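Local coordinates for pseudoaglycone deacetylase Dbv21 (Actinoplanes teichomyceticus, PDB 3DFI), which probably uses a bound zinc ion to remove the acetyl group from a pseudoaglycone intermediate in the biosynthesis of the lipoglycopeptide antibiotic A40926, at residues L83-A88 with F220-H225; T228-L233 with N239-L244; Q183-A188 with D245-N250; T147-C152 with D166-A171. All blocks are in the same frame, centred on the assembly; numbering follows the deposited sequence.

Contact 1 (L83-A88 with F220-H225); sequences LDQLGA and FQAMKH
The Q85 amide lies against the aliphatic stem of Q221, not against its amide. The two amide planes are 62° apart, the side chains cross at about a right angle, and the amide carbon CD of Q85 is 4.1 Å from Q221 CG. The setting is a helix-helix contact in the PIG-L type alpha/beta fold: the C-terminal turn of helix 71-86 meets that of helix 213-223, with the closest CA pair, Q85 CA to A222 CA, 5.8 Å apart. Helix 71-86 closes in a Schellman motif. G87 turns to a positive phi of 68°, A88 N bonds back to L83 O at 2.9 Å, and a weaker bond joins G87 N to D84 O. This ending leaves Q85 and L86 on the last turn before the chain departs. R218, on the partner helix, adds a hydrogen bond to Q85 O, while helix 19-33 packs against L86 through V21 and A29. Beside the glutamines the contact is apolar. The CG of L86 is anti to its carbonyl carbon (chi1 -61°), which brings the branch end over A222, with L86 CD2 3.8 Å from A222 CB.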
loop_
_atom_site.group_PDB
_atom_site.type_symbol
_atom_site.label_atom_id
_atom_site.label_comp_id
_atom_site.label_asym_id
_atom_site.label_seq_id
_atom_site.Cartn_x
_atom_site.Cartn_y
_atom_site.Cartn_z
ATOM N N LEU A 83 1.375 8.866 -7.856
ATOM C CA LEU A 83 2.227 9.385 -6.771
ATOM C C LEU A 83 2.659 10.841 -7.022
ATOM O O LEU A 83 2.671 11.669 -6.092
ATOM C CB LEU A 83 3.420 8.447 -6.527
ATOM C CG LEU A 83 3.044 7.077 -5.950
ATOM C CD1 LEU A 83 4.217 6.111 -5.945
ATOM C CD2 LEU A 83 2.463 7.208 -4.551
ATOM N N ASP A 84 3.014 11.145 -8.273
ATOM C CA ASP A 84 3.235 12.526 -8.726
ATOM C C ASP A 84 2.120 13.507 -8.340
ATOM O O ASP A 84 2.407 14.659 -8.008
ATOM C CB ASP A 84 3.413 12.574 -10.249
ATOM C CG ASP A 84 4.805 12.183 -10.691
ATOM O OD1 ASP A 84 5.624 11.759 -9.840
ATOM O OD2 ASP A 84 5.086 12.289 -11.900
ATOM N N GLN A 85 0.862 13.067 -8.405
ATOM C CA GLN A 85 -0.271 13.924 -8.013
ATOM C C GLN A 85 -0.330 14.176 -6.488
ATOM O O GLN A 85 -0.862 15.203 -6.037
ATOM C CB GLN A 85 -1.611 13.373 -8.545
ATOM C CG GLN A 85 -2.686 14.479 -8.923
ATOM C CD GLN A 85 -3.482 15.005 -7.704
ATOM O OE1 GLN A 85 -3.615 14.309 -6.688
ATOM N NE2 GLN A 85 -4.017 16.225 -7.814
ATOM N N LEU A 86 0.228 13.248 -5.707
ATOM C CA LEU A 86 0.290 13.402 -4.254
ATOM C C LEU A 86 1.564 14.113 -3.789
ATOM O O LEU A 86 1.741 14.382 -2.584
ATOM C CB LEU A 86 0.194 12.039 -3.571
ATOM C CG LEU A 86 -1.050 11.169 -3.756
ATOM C CD1 LEU A 86 -0.890 9.914 -2.914
ATOM C CD2 LEU A 86 -2.326 11.928 -3.374
ATOM N N GLY A 87 2.435 14.406 -4.755
ATOM C CA GLY A 87 3.764 14.935 -4.513
ATOM C C GLY A 87 4.707 13.953 -3.840
ATOM O O GLY A 87 5.632 14.367 -3.162
ATOM N N ALA A 88 4.472 12.655 -4.008
ATOM C CA ALA A 88 5.295 11.628 -3.362
ATOM C C ALA A 88 6.299 11.051 -4.349
ATOM O O ALA A 88 5.985 10.900 -5.532
ATOM C CB ALA A 88 4.418 10.527 -2.810
ATOM N N PHE A 220 -8.328 10.985 -4.088
ATOM C CA PHE A 220 -9.311 10.414 -5.005
ATOM C C PHE A 220 -8.853 10.620 -6.462
ATOM O O PHE A 220 -8.979 9.726 -7.305
ATOM C CB PHE A 220 -10.711 11.005 -4.748
ATOM C CG PHE A 220 -11.428 10.443 -3.515
ATOM C CD1 PHE A 220 -12.795 10.692 -3.323
ATOM C CD2 PHE A 220 -10.768 9.686 -2.565
ATOM C CE1 PHE A 220 -13.467 10.194 -2.201
ATOM C CE2 PHE A 220 -11.432 9.189 -1.421
ATOM C CZ PHE A 220 -12.765 9.436 -1.241
ATOM N N GLN A 221 -8.261 11.777 -6.735
ATOM C CA GLN A 221 -7.712 12.065 -8.058
ATOM C C GLN A 221 -6.545 11.143 -8.404
ATOM O O GLN A 221 -6.477 10.606 -9.503
ATOM C CB GLN A 221 -7.328 13.552 -8.174
ATOM C CG GLN A 221 -6.961 14.000 -9.586
ATOM C CD GLN A 221 -8.142 14.008 -10.561
ATOM O OE1 GLN A 221 -9.275 14.352 -10.199
ATOM N NE2 GLN A 221 -7.867 13.649 -11.816
ATOM N N ALA A 222 -5.643 10.944 -7.450
ATOM C CA ALA A 222 -4.553 9.995 -7.595
ATOM C C ALA A 222 -5.039 8.564 -7.875
ATOM O O ALA A 222 -4.461 7.880 -8.728
ATOM C CB ALA A 222 -3.639 10.033 -6.350
ATOM N N MET A 223 -6.085 8.118 -7.163
ATOM C CA MET A 223 -6.662 6.775 -7.363
ATOM C C MET A 223 -7.137 6.491 -8.799
ATOM O O MET A 223 -7.050 5.355 -9.271
ATOM C CB MET A 223 -7.828 6.530 -6.407
ATOM C CG MET A 223 -7.422 6.298 -4.947
ATOM S SD MET A 223 -8.864 6.349 -3.874
ATOM C CE MET A 223 -9.847 5.065 -4.649
ATOM N N LYS A 224 -7.648 7.526 -9.472
ATOM C CA LYS A 224 -8.112 7.428 -10.865
ATOM C C LYS A 224 -7.010 6.953 -11.811
ATOM O O LYS A 224 -7.300 6.336 -12.838
ATOM C CB LYS A 224 -8.665 8.767 -11.352
ATOM C CG LYS A 224 -9.909 9.218 -10.613
ATOM C CD LYS A 224 -10.376 10.584 -11.087
ATOM C CE LYS A 224 -11.488 11.118 -10.189
ATOM N NZ LYS A 224 -12.101 12.353 -10.754
ATOM N N HIS A 225 -5.748 7.205 -11.451
ATOM C CA HIS A 225 -4.642 6.803 -12.313
ATOM C C HIS A 225 -4.429 5.296 -12.424
ATOM O O HIS A 225 -3.972 4.820 -13.458
ATOM C CB HIS A 225 -3.355 7.540 -11.974
ATOM C CG HIS A 225 -3.320 8.922 -12.536
ATOM N ND1 HIS A 225 -3.314 9.164 -13.894
ATOM C CD2 HIS A 225 -3.324 10.137 -11.935
ATOM C CE1 HIS A 225 -3.304 10.469 -14.108
ATOM N NE2 HIS A 225 -3.318 11.083 -12.936
#

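Contact 2 (T228-L233 with N239-L244); sequences TQLSVL and NLFAKL
L240 loses more surface here than any other residue, because its side chain enters the angle between L230 and L233. With CG anti to the backbone N (chi1 -172°), the side chain carries its CD2 methyl to the L230 branch, where L240 CD2 lies 3.8 Å from L230 CG and 4.0 Å from L230 CD2. The two leucines cross at about a right angle, with the L240 methyl against the L230 branch. The closest approach of L233 is through its backbone: its carbonyl oxygen stands over the root of the L240 side chain, L233 O to L240 CB 3.6 Å. Its own CB approaches L240 CD2 more loosely, at 4.2 Å. The contact joins two consecutive helices, 227-233 and 240-251, linked by a short loop of six residues, 234-239. The short axis segments run at 74° and come no nearer than 12.1 Å, a spacing that the leucines bridge. A weak hydrogen bond from L240 N to D234 OD2, a side-chain oxygen of the connecting loop, accompanies the start of the second helix. L233 also touches P186 and Y187, and its side chain is about 8 Å from the zinc ion. At the margin, F241 extends its ring toward L230, F241 CZ to L230 CD2 4.3 Å, and the same ring meets that of F220 with planes at about 40°.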
loop_
_atom_site.group_PDB
_atom_site.type_symbol
_atom_site.label_atom_id
_atom_site.label_comp_id
_atom_site.label_asym_id
_atom_site.label_seq_id
_atom_site.Cartn_x
_atom_site.Cartn_y
_atom_site.Cartn_z
ATOM N N THR A 228 -6.270 0.325 -14.482
ATOM C CA THR A 228 -6.186 -1.116 -14.620
ATOM C C THR A 228 -6.901 -1.816 -13.428
ATOM O O THR A 228 -7.790 -2.636 -13.635
ATOM C CB THR A 228 -4.677 -1.483 -14.759
ATOM O OG1 THR A 228 -4.503 -2.641 -15.571
ATOM C CG2 THR A 228 -3.982 -1.589 -13.457
ATOM N N GLN A 229 -6.532 -1.427 -12.204
ATOM C CA GLN A 229 -7.075 -1.962 -10.961
ATOM C C GLN A 229 -8.488 -1.457 -10.700
ATOM O O GLN A 229 -9.376 -2.235 -10.312
ATOM C CB GLN A 229 -6.163 -1.614 -9.770
ATOM C CG GLN A 229 -4.725 -2.157 -9.889
ATOM C CD GLN A 229 -4.658 -3.576 -10.439
ATOM O OE1 GLN A 229 -4.298 -3.784 -11.605
ATOM N NE2 GLN A 229 -5.040 -4.554 -9.621
ATOM N N LEU A 230 -8.717 -0.164 -10.924
ATOM C CA LEU A 230 -10.082 0.369 -10.793
ATOM C C LEU A 230 -11.072 -0.178 -11.797
ATOM O O LEU A 230 -12.293 -0.040 -11.607
ATOM C CB LEU A 230 -10.108 1.902 -10.734
ATOM C CG LEU A 230 -9.908 2.416 -9.284
ATOM C CD1 LEU A 230 -8.620 1.906 -8.625
ATOM C CD2 LEU A 230 -9.967 3.933 -9.213
ATOM N N SER A 231 -10.587 -0.840 -12.849
ATOM C CA SER A 231 -11.552 -1.481 -13.747
ATOM C C SER A 231 -12.285 -2.654 -13.041
ATOM O O SER A 231 -13.371 -3.060 -13.467
ATOM C CB SER A 231 -10.956 -1.854 -15.118
ATOM O OG SER A 231 -10.185 -3.022 -15.057
ATOM N N VAL A 232 -11.682 -3.157 -11.951
ATOM C CA VAL A 232 -12.321 -4.136 -11.050
ATOM C C VAL A 232 -12.862 -3.458 -9.778
ATOM O O VAL A 232 -14.014 -3.638 -9.422
ATOM C CB VAL A 232 -11.344 -5.302 -10.647
ATOM C CG1 VAL A 232 -12.026 -6.291 -9.669
ATOM C CG2 VAL A 232 -10.868 -6.058 -11.885
ATOM N N LEU A 233 -12.017 -2.687 -9.100
ATOM C CA LEU A 233 -12.367 -2.079 -7.812
ATOM C C LEU A 233 -13.447 -0.996 -7.930
ATOM O O LEU A 233 -14.196 -0.756 -6.976
ATOM C CB LEU A 233 -11.118 -1.529 -7.105
ATOM C CG LEU A 233 -10.069 -2.570 -6.687
ATOM C CD1 LEU A 233 -8.811 -1.877 -6.098
ATOM C CD2 LEU A 233 -10.656 -3.600 -5.685
ATOM N N ASN A 239 -18.903 0.778 -5.216
ATOM C CA ASN A 239 -19.245 2.152 -4.849
ATOM C C ASN A 239 -18.006 2.966 -4.585
ATOM O O ASN A 239 -18.069 3.902 -3.803
ATOM C CB ASN A 239 -20.252 2.198 -3.622
ATOM N N LEU A 240 -16.904 2.660 -5.292
ATOM C CA LEU A 240 -15.584 2.857 -4.698
ATOM C C LEU A 240 -15.425 4.158 -3.919
ATOM O O LEU A 240 -15.261 4.109 -2.706
ATOM C CB LEU A 240 -14.422 2.627 -5.682
ATOM C CG LEU A 240 -13.057 2.640 -5.025
ATOM C CD1 LEU A 240 -12.978 1.558 -3.926
ATOM C CD2 LEU A 240 -11.964 2.482 -6.070
ATOM N N PHE A 241 -15.523 5.305 -4.595
ATOM C CA PHE A 241 -15.319 6.598 -3.918
ATOM C C PHE A 241 -16.359 6.862 -2.831
ATOM O O PHE A 241 -16.012 7.284 -1.734
ATOM C CB PHE A 241 -15.262 7.753 -4.924
ATOM C CG PHE A 241 -14.098 7.661 -5.878
ATOM C CD1 PHE A 241 -14.315 7.490 -7.234
ATOM C CD2 PHE A 241 -12.790 7.727 -5.416
ATOM C CE1 PHE A 241 -13.239 7.392 -8.125
ATOM C CE2 PHE A 241 -11.711 7.638 -6.301
ATOM C CZ PHE A 241 -11.939 7.459 -7.650
ATOM N N ALA A 242 -17.634 6.634 -3.161
ATOM C CA ALA A 242 -18.712 6.653 -2.163
ATOM C C ALA A 242 -18.420 5.683 -0.988
ATOM O O ALA A 242 -18.495 6.068 0.188
ATOM C CB ALA A 242 -20.044 6.335 -2.823
ATOM N N LYS A 243 -18.055 4.442 -1.313
ATOM C CA LYS A 243 -17.770 3.420 -0.317
ATOM C C LYS A 243 -16.653 3.888 0.637
ATOM O O LYS A 243 -16.760 3.733 1.869
ATOM C CB LYS A 243 -17.383 2.115 -1.023
ATOM C CG LYS A 243 -17.249 0.882 -0.123
ATOM C CD LYS A 243 -18.631 0.287 0.232
ATOM C CE LYS A 243 -18.494 -0.896 1.202
ATOM N NZ LYS A 243 -19.791 -1.310 1.839
ATOM N N LEU A 244 -15.606 4.483 0.069
ATOM C CA LEU A 244 -14.494 5.004 0.854
ATOM C C LEU A 244 -14.905 6.168 1.760
ATOM O O LEU A 244 -14.433 6.254 2.886
ATOM C CB LEU A 244 -13.314 5.412 -0.038
ATOM C CG LEU A 244 -12.527 4.317 -0.782
ATOM C CD1 LEU A 244 -11.274 4.905 -1.457
ATOM C CD2 LEU A 244 -12.130 3.130 0.109
#

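Contact 3 (Q183-A188 with D245-N250); sequences QDLPYA and DEHARN
H247 reaches from helix 240-251 to Q183, L185 and A188, and its imidazole makes the contact atom by atom. From CB, with CG anti to the backbone N (chi1 -180°), the ring extends to segment 183-188. The ring carbon H247 CD2 rests 3.8 Å from L185 CD2. H247 CE1 lies 3.8 Å from the carbonyl oxygen A188 O and 4.4 Å from A188 CB; L185 CD2 and A188 O are on the same side of the ring plane. Segment 183-188 is the loop that follows strand 179-182 of the central sheet. It includes a cis peptide bond before P186 and leads into the short helix 187-190; within it, D184 OD2 accepts a hydrogen bond from ND1 of the zinc ligand H161, a second-shell support for the metal site. At the tip, H247 NE2 donates to Q183 OE1 at 2.7 Å with an N-H...O angle of 166°. The acceptor lies close to the imidazole plane, but the donor stands above the amide, 47° out of the carbonyl plane. Q183 comes from the opposite direction with its chain extended beyond CG, bringing Q183 CD to 3.3 Å from H247 NE2.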
loop_
_atom_site.group_PDB
_atom_site.type_symbol
_atom_site.label_atom_id
_atom_site.label_comp_id
_atom_site.label_asym_id
_atom_site.label_seq_id
_atom_site.Cartn_x
_atom_site.Cartn_y
_atom_site.Cartn_z
ATOM N N GLN A 183 -4.832 0.270 7.569
ATOM C CA GLN A 183 -6.017 -0.522 7.271
ATOM C C GLN A 183 -6.137 -0.587 5.746
ATOM O O GLN A 183 -6.398 0.456 5.108
ATOM C CB GLN A 183 -7.232 0.198 7.853
ATOM C CG GLN A 183 -8.570 -0.553 7.824
ATOM C CD GLN A 183 -9.719 0.316 8.291
ATOM O OE1 GLN A 183 -9.900 1.409 7.717
ATOM N NE2 GLN A 183 -10.447 -0.091 9.226
ATOM N N ASP A 184 -5.965 -1.789 5.179
ATOM C CA ASP A 184 -5.947 -2.001 3.713
ATOM C C ASP A 184 -7.281 -1.578 3.122
ATOM O O ASP A 184 -8.302 -1.995 3.625
ATOM C CB ASP A 184 -5.705 -3.490 3.391
ATOM C CG ASP A 184 -4.435 -4.056 4.088
ATOM O OD1 ASP A 184 -4.361 -4.063 5.357
ATOM O OD2 ASP A 184 -3.524 -4.489 3.350
ATOM N N LEU A 185 -7.272 -0.789 2.039
ATOM C CA LEU A 185 -8.531 -0.347 1.423
ATOM C C LEU A 185 -8.547 -0.732 -0.059
ATOM O O LEU A 185 -7.514 -0.774 -0.674
ATOM C CB LEU A 185 -8.738 1.162 1.617
ATOM C CG LEU A 185 -9.079 1.626 3.044
ATOM C CD1 LEU A 185 -9.006 3.157 3.194
ATOM C CD2 LEU A 185 -10.447 1.064 3.490
ATOM N N PRO A 186 -9.734 -0.990 -0.634
ATOM C CA PRO A 186 -11.063 -0.891 -0.028
ATOM C C PRO A 186 -11.444 -2.111 0.801
ATOM O O PRO A 186 -12.525 -2.151 1.391
ATOM C CB PRO A 186 -11.990 -0.809 -1.250
ATOM C CG PRO A 186 -11.279 -1.599 -2.317
ATOM C CD PRO A 186 -9.797 -1.397 -2.055
ATOM N N TYR A 187 -10.550 -3.088 0.853
ATOM C CA TYR A 187 -10.817 -4.380 1.497
ATOM C C TYR A 187 -11.490 -4.288 2.877
ATOM O O TYR A 187 -12.461 -5.001 3.139
ATOM C CB TYR A 187 -9.554 -5.254 1.453
ATOM C CG TYR A 187 -8.875 -5.113 0.075
ATOM C CD1 TYR A 187 -9.516 -5.606 -1.095
ATOM C CD2 TYR A 187 -7.667 -4.410 -0.083
ATOM C CE1 TYR A 187 -8.958 -5.447 -2.368
ATOM C CE2 TYR A 187 -7.085 -4.262 -1.365
ATOM C CZ TYR A 187 -7.746 -4.783 -2.498
ATOM O OH TYR A 187 -7.209 -4.661 -3.765
ATOM N N ALA A 188 -11.025 -3.362 3.715
ATOM C CA ALA A 188 -11.601 -3.158 5.064
ATOM C C ALA A 188 -13.007 -2.579 5.041
ATOM O O ALA A 188 -13.749 -2.744 6.002
ATOM C CB ALA A 188 -10.702 -2.293 5.912
ATOM N N ASP A 245 -15.749 7.069 1.244
ATOM C CA ASP A 245 -16.288 8.188 2.022
ATOM C C ASP A 245 -17.164 7.713 3.164
ATOM O O ASP A 245 -17.134 8.282 4.268
ATOM C CB ASP A 245 -17.139 9.107 1.125
ATOM C CG ASP A 245 -16.317 10.172 0.434
ATOM O OD1 ASP A 245 -15.186 10.457 0.904
ATOM O OD2 ASP A 245 -16.804 10.728 -0.567
ATOM N N GLU A 246 -17.974 6.695 2.871
ATOM C CA GLU A 246 -18.865 6.079 3.852
ATOM C C GLU A 246 -18.055 5.366 4.932
ATOM O O GLU A 246 -18.370 5.498 6.117
ATOM C CB GLU A 246 -19.805 5.092 3.176
ATOM C CG GLU A 246 -20.591 4.205 4.140
ATOM C CD GLU A 246 -21.406 3.139 3.423
ATOM O OE1 GLU A 246 -20.894 2.533 2.448
ATOM O OE2 GLU A 246 -22.559 2.906 3.838
ATOM N N HIS A 247 -17.033 4.610 4.516
ATOM C CA HIS A 247 -16.145 3.910 5.459
ATOM C C HIS A 247 -15.529 4.891 6.465
ATOM O O HIS A 247 -15.698 4.665 7.711
ATOM C CB HIS A 247 -15.030 3.130 4.730
ATOM C CG HIS A 247 -14.110 2.391 5.665
ATOM N ND1 HIS A 247 -14.500 1.261 6.356
ATOM C CD2 HIS A 247 -12.826 2.632 6.032
ATOM C CE1 HIS A 247 -13.502 0.846 7.115
ATOM N NE2 HIS A 247 -12.470 1.652 6.927
ATOM N N ALA A 248 -14.831 5.984 5.894
ATOM C CA ALA A 248 -14.254 7.061 6.698
ATOM C C ALA A 248 -15.291 7.667 7.638
ATOM O O ALA A 248 -15.021 7.899 8.830
ATOM C CB ALA A 248 -13.698 8.137 5.781
ATOM N N ARG A 249 -16.478 7.913 7.085
ATOM C CA ARG A 249 -17.600 8.478 7.825
ATOM C C ARG A 249 -18.008 7.603 9.014
ATOM O O ARG A 249 -18.220 8.133 10.113
ATOM C CB ARG A 249 -18.784 8.705 6.873
ATOM C CG ARG A 249 -20.058 9.290 7.490
ATOM C CD ARG A 249 -21.023 8.176 7.950
ATOM N NE ARG A 249 -22.417 8.533 7.663
ATOM C CZ ARG A 249 -23.267 9.071 8.553
ATOM N NH1 ARG A 249 -22.837 9.261 9.814
ATOM N NH2 ARG A 249 -24.518 9.360 8.176
ATOM N N ASN A 250 -18.129 6.264 8.786
ATOM C CA ASN A 250 -18.503 5.323 9.850
ATOM C C ASN A 250 -17.569 5.424 11.048
ATOM O O ASN A 250 -18.024 5.324 12.181
ATOM C CB ASN A 250 -18.512 3.869 9.349
ATOM C CG ASN A 250 -19.694 3.546 8.414
ATOM O OD1 ASN A 250 -20.731 4.247 8.377
ATOM N ND2 ASN A 250 -19.528 2.456 7.657
#

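Contact 4 (T147-C152 with D166-A171); sequences TLVLTC and DATLLA
V149 and T151, two residues apart on strand 148-152, project from the same side of the strand, and T168 of helix 159-174 packs against both. The apolar part consists of methyl contacts. T168 CG2, anti to the backbone N, comes to 3.6 Å from V149 CG1, the two side chains crossing at a slant. The same methyl is 3.8 Å from T151 CG2, so it sits between the two strand residues. T151 CG2 also reaches T168 CB at 3.6 Å. Here the side chains meet tip to tip: with T151 OG1 anti to the N (chi1 -166°), CG2 falls between the backbone N and carbonyl carbon and faces T168. The polar part is a matter of separate partners. T151 OG1 and T168 OG1 stand 3.9 Å apart, too far for a hydrogen bond. Instead, T151 OG1 donates to I13 O on the adjacent strand 9-14, and T168 OG1 donates to T164 O one turn earlier in its own helix. Both hydroxyls are thus satisfied although the contact is buried. Strand 148-152, helix 159-174 and strand 179-182 form a beta-alpha-beta unit of the Rossmann-like sheet, and this contact seats the helix on its first strand. T151 also touches L181 on strand 179-182, while helix 126-144 lies alongside, its I137 against T168 and its I133 against A167.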
loop_
_atom_site.group_PDB
_atom_site.type_symbol
_atom_site.label_atom_id
_atom_site.label_comp_id
_atom_site.label_asym_id
_atom_site.label_seq_id
_atom_site.Cartn_x
_atom_site.Cartn_y
_atom_site.Cartn_z
ATOM N N THR A 147 11.945 8.920 8.944
ATOM C CA THR A 147 11.619 9.107 10.375
ATOM C C THR A 147 10.350 8.329 10.748
ATOM O O THR A 147 10.000 8.206 11.905
ATOM C CB THR A 147 11.439 10.610 10.705
ATOM O OG1 THR A 147 10.426 11.167 9.853
ATOM C CG2 THR A 147 12.743 11.364 10.456
ATOM N N LEU A 148 9.657 7.824 9.728
ATOM C CA LEU A 148 8.491 6.947 9.901
ATOM C C LEU A 148 8.378 5.998 8.712
ATOM O O LEU A 148 8.537 6.408 7.554
ATOM C CB LEU A 148 7.204 7.772 10.020
ATOM C CG LEU A 148 5.833 7.070 10.085
ATOM C CD1 LEU A 148 5.660 6.389 11.409
ATOM C CD2 LEU A 148 4.716 8.116 9.870
ATOM N N VAL A 149 8.138 4.731 9.021
ATOM C CA VAL A 149 7.821 3.710 8.018
ATOM C C VAL A 149 6.364 3.252 8.146
ATOM O O VAL A 149 5.902 3.015 9.247
ATOM C CB VAL A 149 8.761 2.477 8.171
ATOM C CG1 VAL A 149 8.258 1.282 7.348
ATOM C CG2 VAL A 149 10.221 2.837 7.756
ATOM N N LEU A 150 5.665 3.121 7.012
ATOM C CA LEU A 150 4.316 2.578 6.971
ATOM C C LEU A 150 4.254 1.354 6.075
ATOM O O LEU A 150 4.894 1.313 5.027
ATOM C CB LEU A 150 3.301 3.627 6.434
ATOM C CG LEU A 150 3.336 4.984 7.159
ATOM C CD1 LEU A 150 2.514 6.014 6.396
ATOM C CD2 LEU A 150 2.830 4.834 8.566
ATOM N N THR A 151 3.443 0.375 6.467
ATOM C CA THR A 151 3.050 -0.673 5.538
ATOM C C THR A 151 1.653 -1.182 5.909
ATOM O O THR A 151 1.040 -0.682 6.838
ATOM C CB THR A 151 4.083 -1.814 5.422
ATOM O OG1 THR A 151 3.767 -2.617 4.275
ATOM C CG2 THR A 151 4.112 -2.704 6.695
ATOM N N CYS A 152 1.148 -2.154 5.161
ATOM C CA CYS A 152 -0.222 -2.629 5.341
ATOM C C CYS A 152 -0.349 -3.522 6.556
ATOM O O CYS A 152 0.573 -4.232 6.902
ATOM C CB CYS A 152 -0.659 -3.402 4.089
ATOM S SG CYS A 152 0.406 -4.874 3.731
ATOM N N ASP A 166 5.359 -8.558 6.992
ATOM C CA ASP A 166 6.272 -9.315 7.839
ATOM C C ASP A 166 7.732 -8.889 7.615
ATOM O O ASP A 166 8.508 -8.712 8.574
ATOM C CB ASP A 166 6.075 -10.825 7.628
ATOM C CG ASP A 166 4.741 -11.345 8.234
ATOM O OD1 ASP A 166 3.911 -10.531 8.719
ATOM O OD2 ASP A 166 4.532 -12.581 8.248
ATOM N N ALA A 167 8.084 -8.709 6.339
ATOM C CA ALA A 167 9.424 -8.255 5.968
ATOM C C ALA A 167 9.693 -6.832 6.471
ATOM O O ALA A 167 10.791 -6.555 6.944
ATOM C CB ALA A 167 9.621 -8.331 4.433
ATOM N N THR A 168 8.675 -5.959 6.385
ATOM C CA THR A 168 8.792 -4.572 6.828
ATOM C C THR A 168 8.965 -4.494 8.352
ATOM O O THR A 168 9.795 -3.724 8.853
ATOM C CB THR A 168 7.599 -3.685 6.373
ATOM O OG1 THR A 168 7.401 -3.785 4.954
ATOM C CG2 THR A 168 7.853 -2.209 6.765
ATOM N N LEU A 169 8.239 -5.328 9.090
ATOM C CA LEU A 169 8.398 -5.364 10.563
ATOM C C LEU A 169 9.822 -5.705 11.003
ATOM O O LEU A 169 10.376 -5.076 11.907
ATOM C CB LEU A 169 7.403 -6.340 11.199
ATOM C CG LEU A 169 5.936 -5.871 11.190
ATOM C CD1 LEU A 169 4.987 -7.066 11.268
ATOM C CD2 LEU A 169 5.676 -4.895 12.362
ATOM N N LEU A 170 10.405 -6.713 10.369
ATOM C CA LEU A 170 11.809 -7.085 10.604
ATOM C C LEU A 170 12.819 -5.982 10.215
ATOM O O LEU A 170 13.786 -5.708 10.941
ATOM C CB LEU A 170 12.128 -8.384 9.842
ATOM C CG LEU A 170 11.549 -9.681 10.417
ATOM C CD1 LEU A 170 11.590 -10.791 9.374
ATOM C CD2 LEU A 170 12.271 -10.105 11.704
ATOM N N ALA A 171 12.595 -5.368 9.057
ATOM C CA ALA A 171 13.524 -4.369 8.530
ATOM C C ALA A 171 13.522 -3.073 9.354
ATOM O O ALA A 171 14.588 -2.556 9.682
ATOM C CB ALA A 171 13.245 -4.085 7.034
#

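How the contacts relate
Contact 4 is the wholly buried one, threonine and valine methyls seating a helix on the central sheet; contacts 1, 2 and 3 are partly buried and join helices or loops. Contacts 2 and 3 both use helix 240-251, L240 and L244 packing on P186. Contact 1 adjoins contact 2 through M223, whose CE lies 3.5 Å from L244 CD1. Contact 3 touches contact 4 where D184 OD2 comes to 3.2 Å from C152 CB, which joins the buried contact to the metal-site loop. Contacts 1 and 4 lie on opposite sides of the chain's centre, 22 Å apart between centres. Chemistry varies accordingly: leucine packing in contact 2, glutamines beside an apolar pair in contact 1, a polar bond in contact 3.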